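Local coordinates for uncharacterized protein LPG1670 (Legionella pneumophila subsp. pneumophila, PDB 5T2X) that is of unknown function but forms an all-helical single-chain protein of the DUF5630 family, at residues F59-E62 with I68-T71; Q74-E79 with Q93-I98; H130-Y135 with Y173-K178; A200-R205 with N256-K261. One frame throughout, in Å; residues are numbered along the deposited sequence.

Interaction 1. Residues F59-E62 with I68-T71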
loop_
_atom_site.group_PDB
_atom_site.type_symbol
_atom_site.label_atom_id
_atom_site.label_comp_id
_atom_site.label_asym_id
_atom_site.label_seq_id
_atom_site.Cartn_x
_atom_site.Cartn_y
_atom_site.Cartn_z
ATOM N N PHE A 59 17.660 -13.552 8.323
ATOM C CA PHE A 59 18.180 -14.321 7.197
ATOM C C PHE A 59 17.300 -14.158 5.965
ATOM O O PHE A 59 17.805 -14.075 4.840
ATOM C CB PHE A 59 18.297 -15.793 7.594
ATOM C CG PHE A 59 18.782 -16.689 6.490
ATOM C CD1 PHE A 59 20.108 -16.664 6.092
ATOM C CD2 PHE A 59 17.915 -17.570 5.866
ATOM C CE1 PHE A 59 20.558 -17.491 5.080
ATOM C CE2 PHE A 59 18.359 -18.402 4.855
ATOM C CZ PHE A 59 19.683 -18.363 4.462
ATOM N N CYS A 60 15.980 -14.096 6.158
ATOM C CA CYS A 60 15.045 -13.979 5.046
ATOM C C CYS A 60 14.949 -12.566 4.487
ATOM O O CYS A 60 14.302 -12.372 3.452
ATOM C CB CYS A 60 13.653 -14.454 5.478
ATOM S SG CYS A 60 13.534 -16.235 5.776
ATOM N N GLU A 61 15.564 -11.580 5.135
ATOM C CA GLU A 61 15.564 -10.212 4.637
ATOM C C GLU A 61 16.853 -9.844 3.915
ATOM O O GLU A 61 16.950 -8.737 3.378
ATOM C CB GLU A 61 15.317 -9.226 5.786
ATOM C CG GLU A 61 13.908 -9.279 6.361
ATOM C CD GLU A 61 12.837 -9.033 5.316
ATOM O OE1 GLU A 61 13.073 -8.221 4.397
ATOM O OE2 GLU A 61 11.759 -9.657 5.413
ATOM N N GLU A 62 17.838 -10.736 3.894
ATOM C CA GLU A 62 19.068 -10.478 3.164
ATOM C C GLU A 62 18.822 -10.572 1.659
ATOM O O GLU A 62 17.804 -11.097 1.198
ATOM C CB GLU A 62 20.163 -11.454 3.598
ATOM C CG GLU A 62 20.552 -11.315 5.062
ATOM C CD GLU A 62 21.520 -12.386 5.523
ATOM O OE1 GLU A 62 21.908 -13.237 4.695
ATOM O OE2 GLU A 62 21.893 -12.379 6.715
ATOM N N ILE A 68 13.329 -16.376 -2.315
ATOM C CA ILE A 68 12.334 -17.099 -1.532
ATOM C C ILE A 68 10.982 -16.408 -1.635
ATOM O O ILE A 68 9.943 -17.058 -1.804
ATOM C CB ILE A 68 12.793 -17.224 -0.068
ATOM C CG1 ILE A 68 14.113 -17.993 0.021
ATOM C CG2 ILE A 68 11.713 -17.891 0.776
ATOM C CD1 ILE A 68 14.640 -18.136 1.434
ATOM N N TRP A 69 10.977 -15.076 -1.556
ATOM C CA TRP A 69 9.731 -14.323 -1.615
ATOM C C TRP A 69 9.207 -14.205 -3.041
ATOM O O TRP A 69 7.990 -14.222 -3.256
ATOM C CB TRP A 69 9.933 -12.938 -0.999
ATOM C CG TRP A 69 10.446 -12.990 0.411
ATOM C CD1 TRP A 69 11.716 -12.723 0.832
ATOM C CD2 TRP A 69 9.702 -13.344 1.583
ATOM N NE1 TRP A 69 11.807 -12.881 2.194
ATOM C CE2 TRP A 69 10.584 -13.265 2.678
ATOM C CE3 TRP A 69 8.374 -13.718 1.813
ATOM C CZ2 TRP A 69 10.182 -13.544 3.983
ATOM C CZ3 TRP A 69 7.978 -13.996 3.108
ATOM C CH2 TRP A 69 8.878 -13.908 4.176
ATOM N N ARG A 70 10.104 -14.082 -4.026
ATOM C CA ARG A 70 9.661 -13.958 -5.412
ATOM C C ARG A 70 8.940 -15.212 -5.883
ATOM O O ARG A 70 8.003 -15.122 -6.684
ATOM C CB ARG A 70 10.847 -13.659 -6.328
ATOM C CG ARG A 70 11.412 -12.267 -6.156
ATOM C CD ARG A 70 12.292 -11.870 -7.326
ATOM N NE ARG A 70 12.801 -10.515 -7.151
ATOM C CZ ARG A 70 13.911 -10.220 -6.483
ATOM N NH1 ARG A 70 14.629 -11.188 -5.934
ATOM N NH2 ARG A 70 14.302 -8.959 -6.365
ATOM N N THR A 71 9.361 -16.383 -5.402
ATOM C CA THR A 71 8.642 -17.611 -5.718
ATOM C C THR A 71 7.203 -17.543 -5.223
ATOM O O THR A 71 6.270 -17.911 -5.945
ATOM C CB THR A 71 9.365 -18.815 -5.112
ATOM O OG1 THR A 71 10.673 -18.926 -5.689
ATOM C CG2 THR A 71 8.588 -20.097 -5.375
#

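Interaction 2. Residues Q74-E79 with Q93-I98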
loop_
_atom_site.group_PDB
_atom_site.type_symbol
_atom_site.label_atom_id
_atom_site.label_comp_id
_atom_site.label_asym_id
_atom_site.label_seq_id
_atom_site.Cartn_x
_atom_site.Cartn_y
_atom_site.Cartn_z
ATOM N N GLN A 74 5.304 -14.946 -7.354
ATOM C CA GLN A 74 4.909 -15.479 -8.652
ATOM C C GLN A 74 3.780 -16.495 -8.543
ATOM O O GLN A 74 3.106 -16.761 -9.543
ATOM C CB GLN A 74 6.122 -16.097 -9.348
ATOM C CG GLN A 74 7.149 -15.065 -9.799
ATOM C CD GLN A 74 8.472 -15.683 -10.202
ATOM O OE1 GLN A 74 8.788 -16.811 -9.821
ATOM N NE2 GLN A 74 9.257 -14.944 -10.979
ATOM N N ASN A 75 3.554 -17.062 -7.356
ATOM C CA ASN A 75 2.407 -17.945 -7.171
ATOM C C ASN A 75 1.101 -17.163 -7.100
ATOM O O ASN A 75 0.036 -17.714 -7.405
ATOM C CB ASN A 75 2.585 -18.793 -5.912
ATOM C CG ASN A 75 3.568 -19.931 -6.111
ATOM O OD1 ASN A 75 4.504 -20.104 -5.330
ATOM N ND2 ASN A 75 3.358 -20.715 -7.161
ATOM N N PHE A 76 1.157 -15.891 -6.698
ATOM C CA PHE A 76 -0.043 -15.063 -6.685
ATOM C C PHE A 76 -0.462 -14.629 -8.083
ATOM O O PHE A 76 -1.617 -14.234 -8.275
ATOM C CB PHE A 76 0.169 -13.821 -5.813
ATOM C CG PHE A 76 0.165 -14.103 -4.339
ATOM C CD1 PHE A 76 -0.975 -14.579 -3.714
ATOM C CD2 PHE A 76 1.295 -13.869 -3.573
ATOM C CE1 PHE A 76 -0.985 -14.834 -2.356
ATOM C CE2 PHE A 76 1.293 -14.121 -2.214
ATOM C CZ PHE A 76 0.152 -14.603 -1.605
ATOM N N ASN A 77 0.443 -14.692 -9.055
ATOM C CA ASN A 77 0.136 -14.218 -10.396
ATOM C C ASN A 77 -0.888 -15.120 -11.071
ATOM O O ASN A 77 -0.830 -16.348 -10.962
ATOM C CB ASN A 77 1.409 -14.144 -11.237
ATOM C CG ASN A 77 2.403 -13.135 -10.699
ATOM O OD1 ASN A 77 2.031 -12.193 -9.998
ATOM N ND2 ASN A 77 3.676 -13.325 -11.027
ATOM N N GLU A 78 -1.825 -14.497 -11.775
ATOM C CA GLU A 78 -2.900 -15.179 -12.471
ATOM C C GLU A 78 -2.605 -15.198 -13.974
ATOM O O GLU A 78 -1.470 -14.952 -14.401
ATOM C CB GLU A 78 -4.226 -14.494 -12.127
ATOM C CG GLU A 78 -4.573 -14.549 -10.645
ATOM C CD GLU A 78 -5.550 -13.466 -10.230
ATOM O OE1 GLU A 78 -5.708 -12.485 -10.986
ATOM O OE2 GLU A 78 -6.157 -13.593 -9.147
ATOM N N GLU A 79 -3.624 -15.483 -14.787
ATOM C CA GLU A 79 -3.412 -15.599 -16.226
ATOM C C GLU A 79 -3.242 -14.229 -16.870
ATOM O O GLU A 79 -2.285 -13.997 -17.616
ATOM C CB GLU A 79 -4.573 -16.361 -16.866
ATOM C CG GLU A 79 -4.280 -16.878 -18.269
ATOM C CD GLU A 79 -5.467 -17.594 -18.885
ATOM O OE1 GLU A 79 -6.591 -17.057 -18.808
ATOM O OE2 GLU A 79 -5.279 -18.697 -19.440
ATOM N N GLN A 93 8.041 -7.425 1.986
ATOM C CA GLN A 93 6.936 -6.544 2.345
ATOM C C GLN A 93 5.794 -6.666 1.347
ATOM O O GLN A 93 4.618 -6.621 1.726
ATOM C CB GLN A 93 7.424 -5.100 2.427
ATOM C CG GLN A 93 8.408 -4.848 3.553
ATOM C CD GLN A 93 8.930 -3.428 3.557
ATOM O OE1 GLN A 93 9.337 -2.902 2.522
ATOM N NE2 GLN A 93 8.914 -2.796 4.724
ATOM N N LEU A 94 6.122 -6.829 0.063
ATOM C CA LEU A 94 5.083 -6.990 -0.947
ATOM C C LEU A 94 4.331 -8.301 -0.760
ATOM O O LEU A 94 3.096 -8.329 -0.826
ATOM C CB LEU A 94 5.699 -6.914 -2.343
ATOM C CG LEU A 94 4.745 -7.106 -3.522
ATOM C CD1 LEU A 94 3.657 -6.044 -3.517
ATOM C CD2 LEU A 94 5.512 -7.087 -4.835
ATOM N N VAL A 95 5.055 -9.395 -0.513
ATOM C CA VAL A 95 4.418 -10.703 -0.386
ATOM C C VAL A 95 3.623 -10.790 0.911
ATOM O O VAL A 95 2.474 -11.250 0.923
ATOM C CB VAL A 95 5.469 -11.822 -0.482
ATOM C CG1 VAL A 95 4.845 -13.166 -0.147
ATOM C CG2 VAL A 95 6.079 -11.853 -1.873
ATOM N N LYS A 96 4.221 -10.358 2.025
ATOM C CA LYS A 96 3.502 -10.376 3.295
ATOM C C LYS A 96 2.274 -9.478 3.244
ATOM O O LYS A 96 1.212 -9.835 3.769
ATOM C CB LYS A 96 4.424 -9.946 4.436
ATOM C CG LYS A 96 5.566 -10.898 4.732
ATOM C CD LYS A 96 6.444 -10.329 5.833
ATOM C CE LYS A 96 7.676 -11.179 6.071
ATOM N NZ LYS A 96 8.580 -10.543 7.069
ATOM N N GLY A 97 2.399 -8.308 2.615
ATOM C CA GLY A 97 1.260 -7.411 2.508
ATOM C C GLY A 97 0.121 -8.009 1.707
ATOM O O GLY A 97 -1.049 -7.861 2.068
ATOM N N ILE A 98 0.447 -8.694 0.610
ATOM C CA ILE A 98 -0.583 -9.354 -0.187
ATOM C C ILE A 98 -1.204 -10.505 0.592
ATOM O O ILE A 98 -2.426 -10.696 0.577
ATOM C CB ILE A 98 0.005 -9.830 -1.528
ATOM C CG1 ILE A 98 0.382 -8.635 -2.402
ATOM C CG2 ILE A 98 -0.974 -10.742 -2.255
ATOM C CD1 ILE A 98 1.229 -9.010 -3.601
#

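Interaction 3. Residues H130-Y135 with Y173-K178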
loop_
_atom_site.group_PDB
_atom_site.type_symbol
_atom_site.label_atom_id
_atom_site.label_comp_id
_atom_site.label_asym_id
_atom_site.label_seq_id
_atom_site.Cartn_x
_atom_site.Cartn_y
_atom_site.Cartn_z
ATOM N N HIS A 130 2.980 -2.159 4.738
ATOM C CA HIS A 130 2.773 -1.029 3.831
ATOM C C HIS A 130 2.092 -1.460 2.534
ATOM O O HIS A 130 2.376 -0.932 1.457
ATOM C CB HIS A 130 4.088 -0.303 3.545
ATOM C CG HIS A 130 4.841 0.078 4.781
ATOM N ND1 HIS A 130 4.331 0.942 5.726
ATOM C CD2 HIS A 130 6.063 -0.294 5.231
ATOM C CE1 HIS A 130 5.206 1.088 6.704
ATOM N NE2 HIS A 130 6.266 0.349 6.429
ATOM N N CYS A 131 1.175 -2.417 2.639
ATOM C CA CYS A 131 0.417 -2.858 1.475
ATOM C C CYS A 131 -0.594 -1.792 1.072
ATOM O O CYS A 131 -1.331 -1.270 1.916
ATOM C CB CYS A 131 -0.292 -4.176 1.777
ATOM S SG CYS A 131 -1.296 -4.812 0.419
ATOM N N PHE A 132 -0.628 -1.467 -0.225
ATOM C CA PHE A 132 -1.548 -0.439 -0.704
ATOM C C PHE A 132 -2.999 -0.853 -0.495
ATOM O O PHE A 132 -3.847 -0.017 -0.165
ATOM C CB PHE A 132 -1.293 -0.140 -2.182
ATOM C CG PHE A 132 -2.310 0.786 -2.795
ATOM C CD1 PHE A 132 -2.171 2.159 -2.685
ATOM C CD2 PHE A 132 -3.410 0.282 -3.474
ATOM C CE1 PHE A 132 -3.106 3.013 -3.242
ATOM C CE2 PHE A 132 -4.349 1.129 -4.030
ATOM C CZ PHE A 132 -4.195 2.498 -3.916
ATOM N N TYR A 133 -3.306 -2.136 -0.703
ATOM C CA TYR A 133 -4.670 -2.613 -0.505
ATOM C C TYR A 133 -5.126 -2.388 0.929
ATOM O O TYR A 133 -6.284 -2.031 1.173
ATOM C CB TYR A 133 -4.766 -4.097 -0.866
ATOM C CG TYR A 133 -4.231 -4.451 -2.236
ATOM C CD1 TYR A 133 -4.515 -3.663 -3.343
ATOM C CD2 TYR A 133 -3.436 -5.576 -2.420
ATOM C CE1 TYR A 133 -4.026 -3.989 -4.595
ATOM C CE2 TYR A 133 -2.942 -5.907 -3.664
ATOM C CZ TYR A 133 -3.240 -5.111 -4.749
ATOM O OH TYR A 133 -2.746 -5.444 -5.990
ATOM N N ALA A 134 -4.225 -2.587 1.893
ATOM C CA ALA A 134 -4.579 -2.399 3.295
ATOM C C ALA A 134 -4.806 -0.927 3.610
ATOM O O ALA A 134 -5.792 -0.568 4.264
ATOM C CB ALA A 134 -3.489 -2.980 4.194
ATOM N N TYR A 135 -3.895 -0.059 3.159
ATOM C CA TYR A 135 -4.070 1.374 3.376
ATOM C C TYR A 135 -5.359 1.874 2.736
ATOM O O TYR A 135 -6.067 2.706 3.316
ATOM C CB TYR A 135 -2.867 2.140 2.824
ATOM C CG TYR A 135 -1.633 2.063 3.695
ATOM C CD1 TYR A 135 -1.734 2.075 5.079
ATOM C CD2 TYR A 135 -0.364 1.976 3.130
ATOM C CE1 TYR A 135 -0.606 2.007 5.881
ATOM C CE2 TYR A 135 0.769 1.907 3.923
ATOM C CZ TYR A 135 0.642 1.921 5.297
ATOM O OH TYR A 135 1.764 1.853 6.092
ATOM N N TYR A 173 -0.968 8.678 -4.260
ATOM C CA TYR A 173 -1.402 10.071 -4.261
ATOM C C TYR A 173 -2.830 10.217 -4.768
ATOM O O TYR A 173 -3.537 11.146 -4.360
ATOM C CB TYR A 173 -0.441 10.924 -5.091
ATOM C CG TYR A 173 0.818 11.286 -4.340
ATOM C CD1 TYR A 173 0.864 12.411 -3.530
ATOM C CD2 TYR A 173 1.953 10.490 -4.422
ATOM C CE1 TYR A 173 2.010 12.742 -2.829
ATOM C CE2 TYR A 173 3.102 10.813 -3.728
ATOM C CZ TYR A 173 3.124 11.940 -2.933
ATOM O OH TYR A 173 4.266 12.266 -2.239
ATOM N N LEU A 174 -3.277 9.318 -5.648
ATOM C CA LEU A 174 -4.682 9.331 -6.040
ATOM C C LEU A 174 -5.585 8.956 -4.874
ATOM O O LEU A 174 -6.695 9.491 -4.753
ATOM C CB LEU A 174 -4.910 8.391 -7.224
ATOM C CG LEU A 174 -4.454 8.919 -8.586
ATOM C CD1 LEU A 174 -4.793 7.930 -9.690
ATOM C CD2 LEU A 174 -5.082 10.275 -8.868
ATOM N N LEU A 175 -5.131 8.046 -4.008
ATOM C CA LEU A 175 -5.895 7.725 -2.808
ATOM C C LEU A 175 -5.962 8.922 -1.866
ATOM O O LEU A 175 -7.027 9.231 -1.321
ATOM C CB LEU A 175 -5.281 6.515 -2.100
ATOM C CG LEU A 175 -5.865 6.167 -0.729
ATOM C CD1 LEU A 175 -7.340 5.815 -0.841
ATOM C CD2 LEU A 175 -5.086 5.029 -0.086
ATOM N N PHE A 176 -4.830 9.606 -1.666
ATOM C CA PHE A 176 -4.826 10.819 -0.855
ATOM C C PHE A 176 -5.723 11.887 -1.467
ATOM O O PHE A 176 -6.432 12.600 -0.747
ATOM C CB PHE A 176 -3.396 11.336 -0.709
ATOM C CG PHE A 176 -3.234 12.417 0.328
ATOM C CD1 PHE A 176 -3.429 13.750 0.002
ATOM C CD2 PHE A 176 -2.866 12.099 1.624
ATOM C CE1 PHE A 176 -3.271 14.744 0.954
ATOM C CE2 PHE A 176 -2.706 13.088 2.580
ATOM C CZ PHE A 176 -2.909 14.412 2.244
ATOM N N TYR A 177 -5.707 12.007 -2.795
ATOM C CA TYR A 177 -6.561 12.980 -3.469
ATOM C C TYR A 177 -8.034 12.654 -3.259
ATOM O O TYR A 177 -8.835 13.533 -2.918
ATOM C CB TYR A 177 -6.211 13.026 -4.959
ATOM C CG TYR A 177 -7.388 13.260 -5.882
ATOM C CD1 TYR A 177 -7.922 14.531 -6.057
ATOM C CD2 TYR A 177 -7.957 12.207 -6.590
ATOM C CE1 TYR A 177 -8.997 14.745 -6.903
ATOM C CE2 TYR A 177 -9.030 12.412 -7.437
ATOM C CZ TYR A 177 -9.544 13.681 -7.590
ATOM O OH TYR A 177 -10.612 13.885 -8.433
ATOM N N LYS A 178 -8.411 11.388 -3.451
ATOM C CA LYS A 178 -9.801 10.995 -3.253
ATOM C C LYS A 178 -10.209 11.097 -1.788
ATOM O O LYS A 178 -11.365 11.414 -1.489
ATOM C CB LYS A 178 -10.026 9.574 -3.772
ATOM C CG LYS A 178 -11.487 9.163 -3.839
ATOM C CD LYS A 178 -12.271 10.085 -4.761
ATOM C CE LYS A 178 -13.744 9.710 -4.803
ATOM N NZ LYS A 178 -14.516 10.596 -5.719
#

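Interaction 4. Residues A200-R205 with N256-K261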
loop_
_atom_site.group_PDB
_atom_site.type_symbol
_atom_site.label_atom_id
_atom_site.label_comp_id
_atom_site.label_asym_id
_atom_site.label_seq_id
_atom_site.Cartn_x
_atom_site.Cartn_y
_atom_site.Cartn_z
ATOM N N ALA A 200 -2.210 16.749 -4.317
ATOM C CA ALA A 200 -1.984 15.313 -4.450
ATOM C C ALA A 200 -2.377 14.817 -5.834
ATOM O O ALA A 200 -1.741 13.903 -6.373
ATOM C CB ALA A 200 -2.756 14.556 -3.370
ATOM N N LEU A 201 -3.422 15.400 -6.424
ATOM C CA LEU A 201 -3.823 15.004 -7.770
ATOM C C LEU A 201 -2.766 15.397 -8.795
ATOM O O LEU A 201 -2.470 14.627 -9.716
ATOM C CB LEU A 201 -5.173 15.629 -8.119
ATOM C CG LEU A 201 -5.729 15.346 -9.516
ATOM C CD1 LEU A 201 -5.860 13.851 -9.753
ATOM C CD2 LEU A 201 -7.070 16.039 -9.699
ATOM N N LEU A 202 -2.185 16.590 -8.649
ATOM C CA LEU A 202 -1.136 17.017 -9.570
ATOM C C LEU A 202 0.114 16.159 -9.420
ATOM O O LEU A 202 0.739 15.784 -10.420
ATOM C CB LEU A 202 -0.806 18.494 -9.346
ATOM C CG LEU A 202 -1.926 19.495 -9.639
ATOM C CD1 LEU A 202 -1.488 20.913 -9.308
ATOM C CD2 LEU A 202 -2.368 19.396 -11.088
ATOM N N ILE A 203 0.494 15.836 -8.181
ATOM C CA ILE A 203 1.660 14.986 -7.961
ATOM C C ILE A 203 1.437 13.608 -8.570
ATOM O O ILE A 203 2.349 13.021 -9.165
ATOM C CB ILE A 203 1.983 14.897 -6.458
ATOM C CG1 ILE A 203 2.368 16.272 -5.912
ATOM C CG2 ILE A 203 3.105 13.900 -6.208
ATOM C CD1 ILE A 203 2.579 16.295 -4.413
ATOM N N ALA A 204 0.218 13.077 -8.445
ATOM C CA ALA A 204 -0.083 11.770 -9.020
ATOM C C ALA A 204 0.104 11.775 -10.531
ATOM O O ALA A 204 0.558 10.782 -11.112
ATOM C CB ALA A 204 -1.508 11.354 -8.656
ATOM N N ARG A 205 -0.233 12.886 -11.188
ATOM C CA ARG A 205 -0.040 12.967 -12.630
ATOM C C ARG A 205 1.437 13.096 -12.979
ATOM O O ARG A 205 1.925 12.428 -13.899
ATOM C CB ARG A 205 -0.833 14.142 -13.201
ATOM C CG ARG A 205 -0.875 14.173 -14.718
ATOM C CD ARG A 205 -1.686 15.357 -15.219
ATOM N NE ARG A 205 -1.935 15.279 -16.655
ATOM C CZ ARG A 205 -2.597 16.198 -17.351
ATOM N NH1 ARG A 205 -3.078 17.275 -16.744
ATOM N NH2 ARG A 205 -2.777 16.040 -18.656
ATOM N N ASN A 256 -1.008 28.989 -8.481
ATOM C CA ASN A 256 0.425 28.959 -8.760
ATOM C C ASN A 256 1.213 28.397 -7.585
ATOM O O ASN A 256 2.233 27.727 -7.785
ATOM C CB ASN A 256 0.922 30.362 -9.109
ATOM C CG ASN A 256 0.360 30.869 -10.422
ATOM O OD1 ASN A 256 0.227 30.115 -11.386
ATOM N ND2 ASN A 256 0.022 32.153 -10.466
ATOM N N LYS A 257 0.759 28.652 -6.357
ATOM C CA LYS A 257 1.440 28.098 -5.194
ATOM C C LYS A 257 1.276 26.584 -5.130
ATOM O O LYS A 257 2.221 25.866 -4.785
ATOM C CB LYS A 257 0.912 28.754 -3.917
ATOM C CG LYS A 257 1.655 28.349 -2.651
ATOM C CD LYS A 257 3.114 28.782 -2.695
ATOM C CE LYS A 257 3.244 30.290 -2.862
ATOM N NZ LYS A 257 2.586 31.034 -1.751
ATOM N N ILE A 258 0.087 26.083 -5.470
ATOM C CA ILE A 258 -0.157 24.645 -5.415
ATOM C C ILE A 258 0.580 23.931 -6.542
ATOM O O ILE A 258 1.175 22.867 -6.335
ATOM C CB ILE A 258 -1.671 24.363 -5.453
ATOM C CG1 ILE A 258 -2.350 24.942 -4.210
ATOM C CG2 ILE A 258 -1.939 22.869 -5.562
ATOM C CD1 ILE A 258 -3.853 24.767 -4.191
ATOM N N TYR A 259 0.557 24.504 -7.749
ATOM C CA TYR A 259 1.271 23.898 -8.870
ATOM C C TYR A 259 2.772 23.854 -8.611
ATOM O O TYR A 259 3.446 22.888 -8.988
ATOM C CB TYR A 259 0.973 24.663 -10.160
ATOM C CG TYR A 259 -0.268 24.204 -10.894
ATOM C CD1 TYR A 259 -1.519 24.709 -10.570
ATOM C CD2 TYR A 259 -0.185 23.273 -11.923
ATOM C CE1 TYR A 259 -2.655 24.296 -11.243
ATOM C CE2 TYR A 259 -1.315 22.853 -12.602
ATOM C CZ TYR A 259 -2.547 23.369 -12.258
ATOM O OH TYR A 259 -3.677 22.956 -12.929
ATOM N N ASP A 260 3.314 24.891 -7.969
ATOM C CA ASP A 260 4.743 24.906 -7.672
ATOM C C ASP A 260 5.095 23.890 -6.592
ATOM O O ASP A 260 6.143 23.238 -6.666
ATOM C CB ASP A 260 5.180 26.311 -7.254
ATOM C CG ASP A 260 5.215 27.282 -8.421
ATOM O OD1 ASP A 260 4.547 27.014 -9.443
ATOM O OD2 ASP A 260 5.910 28.314 -8.314
ATOM N N LYS A 261 4.235 23.742 -5.581
ATOM C CA LYS A 261 4.486 22.747 -4.542
ATOM C C LYS A 261 4.413 21.334 -5.106
ATOM O O LYS A 261 5.207 20.467 -4.725
ATOM C CB LYS A 261 3.494 22.920 -3.392
ATOM C CG LYS A 261 3.739 24.151 -2.531
ATOM C CD LYS A 261 2.645 24.328 -1.489
ATOM C CE LYS A 261 2.552 23.121 -0.568
ATOM N NZ LYS A 261 1.468 23.275 0.443
#

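Interaction 1. Residues F59-E62 with I68-T71
Trp-69 and Cys-60 are joined by a hydrogen bond from indole to backbone. Trp-69 NE1 donates to Cys-60 O over 2.8 Å, and at 169° the N-H points almost straight at the oxygen. The oxygen lies in the indole plane, at the ring edge. Seen from the acceptor, the donor is tilted 27° from the carbonyl plane. The benzene side of the indole meets the cysteine too, with Trp-69 CZ2 3.9 Å from Cys-60 CB. Trp-69 CG stands beside its own backbone N (chi1 -56°), which swings the indole toward helix 54-60. The carboxylate of Glu-61 comes near the ring obliquely, Glu-61 OE2 being 4.4 Å from Trp-69 CZ2. That oxygen is hydrogen-bonded to Ser-92 OG, so helix 91-111 holds it beside the indole. Leu-46, Val-91 and Lys-96 also pack on Trp-69, and Leu-38 of helix 31-40 touches Cys-60. The contact closes the short connection between helices 54-60 and 66-76. Chemically, the carbonyl of a buried residue gains a side-chain donor and satisfies the indole N-H, with a carboxylate, a serine and a lysine also near the ring.

Interaction 2. Residues Q74-E79 with Q93-I98
Gly-97 N donates to Gln-93 O over 2.9 Å, a backbone bond of helix 91-111, and the next bond runs from Ile-98 N to Leu-94 O at 3.0 Å. Val-95 and Ile-98 lie one turn apart on this helix and both touch Phe-76. No hydrogen bond crosses between residues 74-79 and 93-98, so the contact itself is apolar. Ile-98 CG2 sits over the middle of the Phe-76 ring, 3.9 Å from the ring centroid and only 1° off the ring normal. This is a CH-pi contact in which one methyl lies about equally far from all six ring carbons. The branch reaches the ring because Ile-98 CG2 lies anti to the backbone N, while CG1 takes the place beside it (chi1 -67°). Val-95 meets the same ring differently. Its CG1 lies at the edge, near the ring plane, 4.2 Å from Phe-76 CE2. The two side chains thus hold the phenyl group at a face and at an edge. Phe-76 lies in the weakly bonded C-terminal part of helix 66-76, and Leu-43 and Phe-83 pack on it as well. Leu-73, one turn earlier, touches both Val-95 and Ile-98. The contact therefore joins this part of helix 66-76 to helix 91-111 by dispersion and a methyl-to-pi interaction, with no polar bond to fix its direction.

Interaction 3. Residues H130-Y135 with Y173-K178
A single methyl, Leu-175 CD2, makes both close approaches between residues 130-135 and 173-178. It lies 4.2 Å from Phe-132 CE1 and equally 4.2 Å from the backbone oxygen, Tyr-135 O. The methyl comes to the phenyl ring obliquely. Leu-175 holds CG anti to its backbone N (chi1 172°), with the side chain directed at helix 132-147. Phe-132 also has an extended first torsion (173°), and this carries its ring out toward the leucine. His-168 meets the phenyl ring edge-to-face. Tyr-135 starts out toward helix 169-185, but the ring then bends back, and its hydroxyl reaches the start of its own segment. There Tyr-135 OH and His-130 ND1 share a hydrogen bond of 2.7 Å. The phenol carbon Tyr-135 CZ lies in the plane of the imidazole, at its edge. The stretch is a helix-to-helix junction. His-130, with positive phi, is the C-prime residue of a Schellman motif that ends helix 117-128, and Cys-131 is the N-cap of helix 132-147. Tyr-135 N bonds to Cys-131 O over 3.1 Å in the first turn of the new helix. The histidine-tyrosine bond thus ties the Schellman residue to that turn. Tyr-167 stacks on the imidazole. On the far helix, Phe-176 and Tyr-177 pack on Ala-200 and Leu-201 of helix 191-207.

Interaction 4. Residues A200-R205 with N256-K261
Leu-202 and Tyr-259 cross at about a right angle, with the end of the leucine laid over one face of the phenol ring. Leu-202 CD1 stands above the ring centre, 3.7 Å from the centroid and 7° off the normal. That is a CH-pi contact. The second methyl reaches the hydroxyl-bearing side of the ring, with Leu-202 CD2 3.9 Å from Tyr-259 CE2. Leu-202 points toward helix 252-272. With CG beside the backbone N (chi1 -64°), its branched end reaches the ring. The Tyr-259 side chain starts out beside the other helix, and its ring comes round to the leucine. Ile-258, the neighbour of Tyr-259, adds an aliphatic contact. Its CG2 lies 4.2 Å from Leu-202 CD1, so the same methyl meets both an aromatic face and a branched side chain. The backbones are close here, with Leu-202 CA and Tyr-259 CA 7.3 Å apart. Around this pair, Ala-262 and Ile-241 also pack on Leu-202. Ile-258 also rests on Gln-195 and Leu-198, a turn or more back along helix 191-207. The contact thus packs helix 252-272, the last modelled helix, against helix 191-207. Its chemistry is hydrophobic: no hydrogen bond joins the two segments, and the cohesion comes from methyl groups against a pi face and a buried isoleucine.

In the fold
The four contacts follow in series along the chain. Interactions 1 and 2 share helix 66-76 and have centres 13 Å apart. They touch directly, Trp-69 CH2 lying 3.5 Å from Lys-96 CE. Interactions 2 and 3, with centres 18 Å apart, meet through Cys-131, whose SG is 3.5 Å from Gly-97 O. Interactions 3 and 4 also have centres 18 Å apart and join through the consecutive helices 169-185 and 191-207, where Tyr-173 CB lies 3.5 Å from Ala-200 O. Interactions 1 and 4 lie on opposite sides of the chain's centre, their own centres 37 Å apart. Interactions 1 and 2 join helices consecutive in the chain; 3 and 4 join helices with others between them.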